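Local coordinates for protein acyltransferase (Streptococcus pneumoniae, PDB 5UG1) that probably transfers acetyl groups onto cell-wall peptidoglycan, this chain being the C-terminal catalytic domain of the O-acetyltransferase OatA, at residues 90-98 with 137-145; 2-13 with 53-64. All coordinates share one frame; numbering follows the deposited sequence.

How the contacts relate
From the N terminus, contact 2 closes first: strand 6-10 meets strand 57-61 after an excursion through strand 29-32 and helix 38-50. Contact 1 begins only after that loop is complete. It joins the loop following strand 86-90 to the one preceding helix 150-171, with helix 102-118, strand 122-125 and helix 127-132 in the span between. The two closures therefore run in series, neither nesting nor crossing. They nevertheless meet at the active site, where His-145 NE2 of contact 1 is 2.9 Å from Ser-12 OG of contact 2. The beta sheet joins them too, by the bond from Val-90 N to Ile-60 O, and Pro-92 packs on Gly-63 and Val-64.

Contact 1. Residues 90-98 with 137-145; sequences VTPYEGDKT and IWAGTDQVH. With 03S (methanesulfonic acid), chain B.
Gly-95 N gives the one direct hydrogen bond between the loops 90-98 and 137-145, reaching Gln-143 O at 2.8 Å. Glycine suits this point, hemmed in by that oxygen and by Tyr-93 OH. With CG opposite the backbone N (chi1 177°), the Tyr-93 ring lies beside its own carbonyl carbon, and Gly-95 N comes over one face toward the rim. Its CE2 lies over one face of the Trp-138 indole, 3.5 Å from Trp-138 CE2, while Ile-137 CG1 sits over the rim of the opposite face. With the planes 42° apart, the pair is an oblique packing of broad apolar surfaces. Gln-143 packs with its aliphatic part, CG 3.9 Å from Asp-96 CB, while NE2 turns back for a weak bond to Trp-138 O. Glu-94 bends at chi2 (66°), bringing its carboxylate back to the contact: OE1 lies 3.6 Å from Val-144 CG2, and OE2 accepts from Asp-96 N through its anti lone pair. Water 2 links this OE2 to Asp-142 O, and water 1 joins Tyr-93 O to Val-144 O.

Behind these contacts, a type II turn from Trp-138 to Thr-141, with Gly-140 at positive phi, leads into Asp-142. Asp-142 OD1 takes His-145 N on its syn lone pair at 2.7 Å and Val-144 N from above the carboxylate plane, an Asx turn, while OD2 accepts from His-145 ND1. The imidazole is thus held in place, with NE2 3.2 Å from O11 of the methylsulfonyl adduct and hydrogen-bonded to Ser-12 OG; the three residues probably form the catalytic triad. Around the contact, helix 127-132 receives Trp-138 NE1 at Ala-131 O and packs on Tyr-93, while Pro-92 rests on helix 102-118 and Val-90 on strand 57-61.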
loop_
_atom_site.group_PDB
_atom_site.type_symbol
_atom_site.label_atom_id
_atom_site.label_comp_id
_atom_site.label_asym_id
_atom_site.label_seq_id
_atom_site.Cartn_x
_atom_site.Cartn_y
_atom_site.Cartn_z
ATOM N N VAL A 90 -0.962 -2.498 -1.170
ATOM C CA VAL A 90 -2.019 -1.946 -0.326
ATOM C C VAL A 90 -3.111 -1.380 -1.236
ATOM O O VAL A 90 -2.890 -0.394 -1.953
ATOM C CB VAL A 90 -1.479 -0.880 0.631
ATOM C CG1 VAL A 90 -2.443 -0.709 1.811
ATOM C CG2 VAL A 90 -0.093 -1.257 1.128
ATOM N N THR A 91 -4.295 -1.998 -1.210
ATOM C CA THR A 91 -5.363 -1.590 -2.109
ATOM C C THR A 91 -5.872 -0.202 -1.723
ATOM O O THR A 91 -5.865 0.164 -0.544
ATOM C CB THR A 91 -6.523 -2.588 -2.087
ATOM O OG1 THR A 91 -6.974 -2.784 -0.739
ATOM C CG2 THR A 91 -6.120 -3.950 -2.727
ATOM N N PRO A 92 -6.287 0.603 -2.700
ATOM C CA PRO A 92 -6.753 1.956 -2.397
ATOM C C PRO A 92 -8.233 1.965 -2.045
ATOM O O PRO A 92 -8.987 1.059 -2.396
ATOM C CB PRO A 92 -6.492 2.713 -3.706
ATOM C CG PRO A 92 -6.637 1.668 -4.749
ATOM C CD PRO A 92 -6.206 0.361 -4.152
ATOM N N TYR A 93 -8.643 3.024 -1.344
ATOM C CA TYR A 93 -10.044 3.190 -0.961
ATOM C C TYR A 93 -10.493 4.628 -1.187
ATOM O O TYR A 93 -10.001 5.546 -0.521
ATOM C CB TYR A 93 -10.267 2.793 0.497
ATOM C CG TYR A 93 -11.682 3.023 0.952
ATOM C CD1 TYR A 93 -12.716 2.190 0.529
ATOM C CD2 TYR A 93 -11.995 4.087 1.799
ATOM C CE1 TYR A 93 -14.027 2.417 0.948
ATOM C CE2 TYR A 93 -13.292 4.312 2.222
ATOM C CZ TYR A 93 -14.306 3.480 1.790
ATOM O OH TYR A 93 -15.596 3.713 2.219
ATOM N N GLU A 94 -11.437 4.802 -2.110
ATOM C CA GLU A 94 -12.218 6.027 -2.294
ATOM C C GLU A 94 -13.638 5.732 -1.809
ATOM O O GLU A 94 -14.365 4.943 -2.426
ATOM C CB GLU A 94 -12.196 6.463 -3.764
ATOM C CG GLU A 94 -13.302 7.444 -4.191
ATOM C CD GLU A 94 -13.172 8.803 -3.517
ATOM O OE1 GLU A 94 -12.231 9.551 -3.870
ATOM O OE2 GLU A 94 -13.992 9.112 -2.620
ATOM N N GLY A 95 -14.032 6.351 -0.693
ATOM C CA GLY A 95 -15.304 6.019 -0.083
ATOM C C GLY A 95 -16.520 6.661 -0.717
ATOM O O GLY A 95 -17.631 6.156 -0.529
ATOM N N ASP A 96 -16.352 7.761 -1.452
ATOM C CA ASP A 96 -17.495 8.471 -2.041
ATOM C C ASP A 96 -17.939 7.720 -3.287
ATOM O O ASP A 96 -17.380 7.905 -4.367
ATOM C CB ASP A 96 -17.132 9.911 -2.379
ATOM C CG ASP A 96 -18.303 10.696 -3.005
ATOM O OD1 ASP A 96 -19.368 10.115 -3.336
ATOM O OD2 ASP A 96 -18.144 11.918 -3.181
ATOM N N LYS A 97 -18.980 6.897 -3.147
ATOM C CA LYS A 97 -19.427 6.072 -4.262
ATOM C C LYS A 97 -19.921 6.907 -5.439
ATOM O O LYS A 97 -20.030 6.378 -6.549
ATOM C CB LYS A 97 -20.519 5.107 -3.794
ATOM C CG LYS A 97 -20.026 4.049 -2.796
ATOM C CD LYS A 97 -21.137 3.059 -2.479
ATOM C CE LYS A 97 -20.880 2.288 -1.194
ATOM N NZ LYS A 97 -22.131 1.627 -0.657
ATOM N N THR A 98 -20.195 8.195 -5.238
ATOM C CA THR A 98 -20.637 9.044 -6.337
ATOM C C THR A 98 -19.485 9.679 -7.096
ATOM O O THR A 98 -19.724 10.321 -8.120
ATOM C CB THR A 98 -21.577 10.160 -5.843
ATOM O OG1 THR A 98 -20.816 11.203 -5.206
ATOM C CG2 THR A 98 -22.602 9.603 -4.868
ATOM N N ILE A 137 -14.826 5.653 10.888
ATOM C CA ILE A 137 -13.624 6.441 10.625
ATOM C C ILE A 137 -13.781 7.330 9.404
ATOM O O ILE A 137 -12.831 8.033 9.043
ATOM C CB ILE A 137 -12.370 5.549 10.483
ATOM C CG1 ILE A 137 -12.397 4.732 9.184
ATOM C CG2 ILE A 137 -12.203 4.655 11.720
ATOM C CD1 ILE A 137 -11.100 3.936 8.948
ATOM N N TRP A 138 -14.954 7.335 8.760
ATOM C CA TRP A 138 -15.181 8.157 7.579
ATOM C C TRP A 138 -16.228 9.244 7.777
ATOM O O TRP A 138 -16.382 10.094 6.894
ATOM C CB TRP A 138 -15.590 7.280 6.386
ATOM C CG TRP A 138 -14.593 6.199 6.125
ATOM C CD1 TRP A 138 -14.764 4.852 6.308
ATOM C CD2 TRP A 138 -13.240 6.377 5.678
ATOM N NE1 TRP A 138 -13.601 4.182 5.990
ATOM C CE2 TRP A 138 -12.655 5.095 5.597
ATOM C CE3 TRP A 138 -12.475 7.496 5.323
ATOM C CZ2 TRP A 138 -11.348 4.903 5.179
ATOM C CZ3 TRP A 138 -11.184 7.301 4.909
ATOM C CH2 TRP A 138 -10.628 6.013 4.844
ATOM N N ALA A 139 -16.945 9.246 8.896
ATOM C CA ALA A 139 -17.908 10.308 9.158
ATOM C C ALA A 139 -17.205 11.656 9.134
ATOM O O ALA A 139 -16.156 11.825 9.760
ATOM C CB ALA A 139 -18.583 10.096 10.511
ATOM N N GLY A 140 -17.772 12.602 8.386
ATOM C CA GLY A 140 -17.248 13.947 8.319
ATOM C C GLY A 140 -15.960 14.108 7.547
ATOM O O GLY A 140 -15.337 15.165 7.635
ATOM N N THR A 141 -15.544 13.113 6.778
ATOM C CA THR A 141 -14.254 13.136 6.102
ATOM C C THR A 141 -14.449 13.275 4.597
ATOM O O THR A 141 -15.572 13.302 4.091
ATOM C CB THR A 141 -13.450 11.871 6.414
ATOM O OG1 THR A 141 -13.983 10.776 5.665
ATOM C CG2 THR A 141 -13.503 11.544 7.918
ATOM N N ASP A 142 -13.323 13.356 3.885
ATOM C CA ASP A 142 -13.314 13.385 2.429
ATOM C C ASP A 142 -13.451 11.996 1.813
ATOM O O ASP A 142 -13.362 11.873 0.584
ATOM C CB ASP A 142 -12.031 14.056 1.927
ATOM C CG ASP A 142 -10.783 13.209 2.184
ATOM O OD1 ASP A 142 -10.875 12.160 2.858
ATOM O OD2 ASP A 142 -9.693 13.605 1.722
ATOM N N GLN A 143 -13.661 10.991 2.639
ATOM C CA GLN A 143 -13.826 9.630 2.202
ATOM C C GLN A 143 -12.526 8.916 1.774
ATOM O O GLN A 143 -12.592 7.870 1.204
ATOM C CB GLN A 143 -14.826 9.539 1.068
ATOM C CG GLN A 143 -16.249 9.987 1.371
ATOM C CD GLN A 143 -16.857 9.354 2.586
ATOM O OE1 GLN A 143 -17.393 8.290 2.534
ATOM N NE2 GLN A 143 -16.790 10.027 3.665
ATOM N N VAL A 144 -11.380 9.494 2.086
ATOM C CA VAL A 144 -10.088 8.968 1.705
ATOM C C VAL A 144 -9.061 9.094 2.833
ATOM O O VAL A 144 -8.294 8.199 3.085
ATOM C CB VAL A 144 -9.544 9.697 0.471
ATOM C CG1 VAL A 144 -8.143 9.251 0.137
ATOM C CG2 VAL A 144 -10.461 9.541 -0.711
ATOM N N HIS A 145 -9.082 10.247 3.468
ATOM C CA HIS A 145 -8.258 10.550 4.599
ATOM C C HIS A 145 -9.041 10.271 5.862
ATOM O O HIS A 145 -9.835 11.061 6.274
ATOM C CB HIS A 145 -7.764 11.992 4.545
ATOM C CG HIS A 145 -6.889 12.286 3.368
ATOM N ND1 HIS A 145 -7.368 12.830 2.208
ATOM C CD2 HIS A 145 -5.577 12.065 3.160
ATOM C CE1 HIS A 145 -6.385 12.950 1.346
ATOM N NE2 HIS A 145 -5.285 12.504 1.903
HETATM S S10 03S B . -3.425 11.394 -0.844
HETATM O O11 03S B . -4.764 10.769 -0.769
HETATM O O12 03S B . -2.529 10.548 -1.663
HETATM C C13 03S B . -3.553 12.899 -1.538
HETATM O O HOH W 1 -8.160 5.850 1.611
HETATM O O HOH W 2 -13.820 11.705 -1.891
#

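Contact 2. Residues 2-13 with 53-64; sequences IADGTMLIGDSV and FLPKTVVIATGV. With 03S (methanesulfonic acid), chain B.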
loop_
_atom_site.group_PDB
_atom_site.type_symbol
_atom_site.label_atom_id
_atom_site.label_comp_id
_atom_site.label_asym_id
_atom_site.label_seq_id
_atom_site.Cartn_x
_atom_site.Cartn_y
_atom_site.Cartn_z
ATOM N N ILE A 2 19.817 -10.186 -0.598
ATOM C CA ILE A 2 19.177 -8.945 -0.170
ATOM C C ILE A 2 18.844 -9.016 1.311
ATOM O O ILE A 2 18.180 -9.954 1.778
ATOM C CB ILE A 2 17.932 -8.644 -1.017
ATOM C CG1 ILE A 2 18.346 -8.541 -2.481
ATOM C CG2 ILE A 2 17.287 -7.336 -0.564
ATOM C CD1 ILE A 2 17.250 -8.194 -3.387
ATOM N N ALA A 3 19.308 -8.011 2.055
ATOM C CA ALA A 3 19.223 -8.028 3.503
ATOM C C ALA A 3 17.799 -7.758 3.967
ATOM O O ALA A 3 17.003 -7.072 3.292
ATOM C CB ALA A 3 20.181 -7.005 4.121
ATOM N N ASP A 4 17.492 -8.299 5.145
ATOM C CA ASP A 4 16.126 -8.274 5.609
ATOM C C ASP A 4 15.736 -6.857 5.981
ATOM O O ASP A 4 16.581 -6.005 6.262
ATOM C CB ASP A 4 15.943 -9.216 6.793
ATOM C CG ASP A 4 14.819 -10.192 6.567
ATOM O OD1 ASP A 4 13.665 -9.831 6.869
ATOM O OD2 ASP A 4 15.087 -11.303 6.051
ATOM N N GLY A 5 14.434 -6.612 5.970
ATOM C CA GLY A 5 13.933 -5.282 6.240
ATOM C C GLY A 5 12.712 -4.951 5.414
ATOM O O GLY A 5 12.394 -5.648 4.445
ATOM N N THR A 6 12.036 -3.869 5.786
ATOM C CA THR A 6 10.802 -3.441 5.148
ATOM C C THR A 6 10.884 -1.954 4.841
ATOM O O THR A 6 11.202 -1.152 5.722
ATOM C CB THR A 6 9.600 -3.729 6.045
ATOM O OG1 THR A 6 9.590 -5.119 6.394
ATOM C CG2 THR A 6 8.308 -3.378 5.333
ATOM N N MET A 7 10.631 -1.600 3.586
ATOM C CA MET A 7 10.441 -0.218 3.167
ATOM C C MET A 7 9.031 -0.080 2.608
ATOM O O MET A 7 8.619 -0.866 1.744
ATOM C CB MET A 7 11.475 0.209 2.113
ATOM C CG MET A 7 11.296 1.649 1.645
ATOM S SD MET A 7 12.561 2.188 0.515
ATOM C CE MET A 7 13.949 2.502 1.609
ATOM N N LEU A 8 8.292 0.899 3.115
ATOM C CA LEU A 8 6.999 1.277 2.564
ATOM C C LEU A 8 7.187 2.526 1.708
ATOM O O LEU A 8 7.793 3.506 2.157
ATOM C CB LEU A 8 5.988 1.529 3.683
ATOM C CG LEU A 8 4.544 1.797 3.253
ATOM C CD1 LEU A 8 3.597 1.265 4.295
ATOM C CD2 LEU A 8 4.304 3.297 3.032
ATOM N N ILE A 9 6.717 2.470 0.465
ATOM C CA ILE A 9 6.686 3.618 -0.438
ATOM C C ILE A 9 5.216 3.931 -0.652
ATOM O O ILE A 9 4.495 3.130 -1.263
ATOM C CB ILE A 9 7.370 3.322 -1.778
ATOM C CG1 ILE A 9 8.799 2.814 -1.587
ATOM C CG2 ILE A 9 7.302 4.550 -2.712
ATOM C CD1 ILE A 9 9.234 1.878 -2.721
ATOM N N GLY A 10 4.790 5.055 -0.141
ATOM C CA GLY A 10 3.386 5.336 -0.035
ATOM C C GLY A 10 2.930 6.745 -0.298
ATOM O O GLY A 10 3.713 7.635 -0.451
ATOM N N ASP A 11 1.617 6.888 -0.315
ATOM C CA ASP A 11 0.919 8.123 -0.608
ATOM C C ASP A 11 0.463 8.888 0.643
ATOM O O ASP A 11 0.858 8.592 1.723
ATOM C CB ASP A 11 -0.229 7.874 -1.592
ATOM C CG ASP A 11 -1.305 6.985 -1.034
ATOM O OD1 ASP A 11 -1.296 6.687 0.122
ATOM O OD2 ASP A 11 -2.174 6.585 -1.762
ATOM N N SER A 12 -0.368 9.885 0.451
ATOM C CA SER A 12 -0.862 10.686 1.540
ATOM C C SER A 12 -1.674 9.918 2.559
ATOM O O SER A 12 -1.705 10.289 3.671
ATOM C CB SER A 12 -1.697 11.827 1.016
ATOM O OG SER A 12 -2.923 11.369 0.591
ATOM N N VAL A 13 -2.337 8.856 2.141
ATOM C CA VAL A 13 -3.080 8.042 3.062
ATOM C C VAL A 13 -2.131 7.323 4.025
ATOM O O VAL A 13 -2.323 7.338 5.207
ATOM C CB VAL A 13 -4.042 7.086 2.345
ATOM C CG1 VAL A 13 -4.822 6.263 3.329
ATOM C CG2 VAL A 13 -4.997 7.869 1.496
ATOM N N PHE A 53 19.464 0.519 -1.461
ATOM C CA PHE A 53 18.702 0.881 -0.279
ATOM C C PHE A 53 17.415 0.074 -0.122
ATOM O O PHE A 53 16.825 0.071 0.968
ATOM C CB PHE A 53 18.341 2.358 -0.337
ATOM C CG PHE A 53 19.523 3.273 -0.359
ATOM C CD1 PHE A 53 20.655 2.989 0.386
ATOM C CD2 PHE A 53 19.493 4.439 -1.111
ATOM C CE1 PHE A 53 21.752 3.855 0.368
ATOM C CE2 PHE A 53 20.579 5.308 -1.129
ATOM C CZ PHE A 53 21.713 5.013 -0.387
ATOM N N LEU A 54 16.966 -0.603 -1.167
ATOM C CA LEU A 54 15.707 -1.334 -1.097
ATOM C C LEU A 54 15.904 -2.628 -0.314
ATOM O O LEU A 54 16.694 -3.477 -0.735
ATOM C CB LEU A 54 15.185 -1.642 -2.497
ATOM C CG LEU A 54 13.692 -1.953 -2.589
ATOM C CD1 LEU A 54 12.911 -0.723 -2.142
ATOM C CD2 LEU A 54 13.257 -2.393 -3.997
ATOM N N PRO A 55 15.228 -2.818 0.806
ATOM C CA PRO A 55 15.370 -4.065 1.564
ATOM C C PRO A 55 14.425 -5.122 1.005
ATOM O O PRO A 55 13.677 -4.873 0.062
ATOM C CB PRO A 55 14.970 -3.646 2.974
ATOM C CG PRO A 55 13.868 -2.638 2.707
ATOM C CD PRO A 55 14.327 -1.870 1.488
ATOM N N LYS A 56 14.426 -6.290 1.657
ATOM C CA LYS A 56 13.780 -7.473 1.098
ATOM C C LYS A 56 12.290 -7.257 0.856
ATOM O O LYS A 56 11.769 -7.607 -0.203
ATOM C CB LYS A 56 13.987 -8.676 2.017
ATOM C CG LYS A 56 13.404 -9.947 1.429
ATOM C CD LYS A 56 13.581 -11.120 2.342
ATOM C CE LYS A 56 12.365 -11.308 3.221
ATOM N NZ LYS A 56 12.529 -12.493 4.120
ATOM N N THR A 57 11.577 -6.721 1.832
ATOM C CA THR A 57 10.135 -6.578 1.719
ATOM C C THR A 57 9.795 -5.145 1.323
ATOM O O THR A 57 10.222 -4.191 1.984
ATOM C CB THR A 57 9.442 -6.959 3.027
ATOM O OG1 THR A 57 9.967 -8.210 3.488
ATOM C CG2 THR A 57 7.964 -7.106 2.802
ATOM N N VAL A 58 9.027 -5.008 0.245
ATOM C CA VAL A 58 8.625 -3.723 -0.318
ATOM C C VAL A 58 7.114 -3.590 -0.174
ATOM O O VAL A 58 6.358 -4.473 -0.602
ATOM C CB VAL A 58 9.045 -3.610 -1.796
ATOM C CG1 VAL A 58 8.772 -2.204 -2.326
ATOM C CG2 VAL A 58 10.513 -4.003 -1.968
ATOM N N VAL A 59 6.669 -2.495 0.427
ATOM C CA VAL A 59 5.247 -2.216 0.571
ATOM C C VAL A 59 4.904 -1.033 -0.321
ATOM O O VAL A 59 5.445 0.065 -0.140
ATOM C CB VAL A 59 4.858 -1.940 2.030
ATOM C CG1 VAL A 59 3.343 -1.862 2.141
ATOM C CG2 VAL A 59 5.419 -3.039 2.951
ATOM N N ILE A 60 4.001 -1.256 -1.275
ATOM C CA ILE A 60 3.541 -0.227 -2.201
ATOM C C ILE A 60 2.162 0.207 -1.714
ATOM O O ILE A 60 1.171 -0.507 -1.906
ATOM C CB ILE A 60 3.496 -0.733 -3.651
ATOM C CG1 ILE A 60 4.861 -1.264 -4.100
ATOM C CG2 ILE A 60 2.991 0.383 -4.606
ATOM C CD1 ILE A 60 6.055 -0.270 -3.931
ATOM N N ALA A 61 2.092 1.368 -1.068
ATOM C CA ALA A 61 0.848 1.859 -0.471
ATOM C C ALA A 61 0.367 3.080 -1.251
ATOM O O ALA A 61 0.462 4.228 -0.804
ATOM C CB ALA A 61 1.060 2.168 1.025
ATOM N N THR A 62 -0.158 2.815 -2.446
ATOM C CA THR A 62 -0.586 3.838 -3.390
ATOM C C THR A 62 -1.845 3.351 -4.096
ATOM O O THR A 62 -2.259 2.198 -3.950
ATOM C CB THR A 62 0.482 4.121 -4.459
ATOM O OG1 THR A 62 0.712 2.923 -5.214
ATOM C CG2 THR A 62 1.807 4.617 -3.854
ATOM N N GLY A 63 -2.402 4.178 -4.934
ATOM C CA GLY A 63 -3.467 3.743 -5.796
ATOM C C GLY A 63 -4.662 4.647 -5.904
ATOM O O GLY A 63 -5.349 4.617 -6.861
ATOM N N VAL A 64 -4.879 5.467 -4.907
ATOM C CA VAL A 64 -5.982 6.378 -4.913
ATOM C C VAL A 64 -5.690 7.645 -5.713
ATOM O O VAL A 64 -6.557 8.197 -6.257
ATOM C CB VAL A 64 -6.476 6.692 -3.487
ATOM C CG1 VAL A 64 -5.630 7.746 -2.830
ATOM C CG2 VAL A 64 -7.937 7.036 -3.454
HETATM S S10 03S B . -3.425 11.394 -0.844
HETATM O O11 03S B . -4.764 10.769 -0.769
HETATM O O12 03S B . -2.529 10.548 -1.663
HETATM C C13 03S B . -3.553 12.899 -1.538
HETATM O O HOH W 3 11.663 -8.336 5.371
HETATM O O HOH W 4 -1.950 6.935 -4.554
HETATM O O HOH W 5 -4.370 4.670 -1.800
#
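Strands 6-10 and 57-61 run parallel, their axes 4.7 Å apart and 18° from alignment, as neighbours within the five-stranded parallel sheet of this atypical alpha/beta hydrolase fold. Six backbone bonds run from Thr-57 N-Gly-5 O to Asp-11 N-Ala-61 O, preceded by a weak one from Lys-56 N to Ala-3 O. Beneath helix 150-171, the branched Leu-8 side chain lies at a slant to that of Val-59, Leu-8 CD1 3.8 Å from Val-59 CG1, and its CD2 meets the small Ala-61 CB. Glycine suits position 10, where a CB would run into Leu-8 CD2 and crowd Ala-61 CB. Facing helix 38-50, Ile-9 and Ile-60 lie side by side with their CD1 atoms touching, and Met-7 CB rests on Pro-55 CD at 3.6 Å. The extended chain of Met-7 puts SD against Leu-54 CD1, and the bend at chi3 (-77°) turns CE toward Phe-53 O. Near the N terminus, Lys-56 NZ makes a long, weak salt bridge to Asp-4 OD2, at 3.4 Å.

At the other end, the Gly-Asp-Ser sequence is consistent with the GDS motif of the SGNH superfamily. Asp-11 is the N-cap of helix 12-16, its OD1 accepting weakly from Val-13 N, and two waters join its OD2 to Gly-63 N and Val-64 N. Ser-12 is covalently modified: its OG is bonded to S10 of the methylsulfonyl group at 1.5 Å, and its N donates to the adduct's O12 at 3.1 Å.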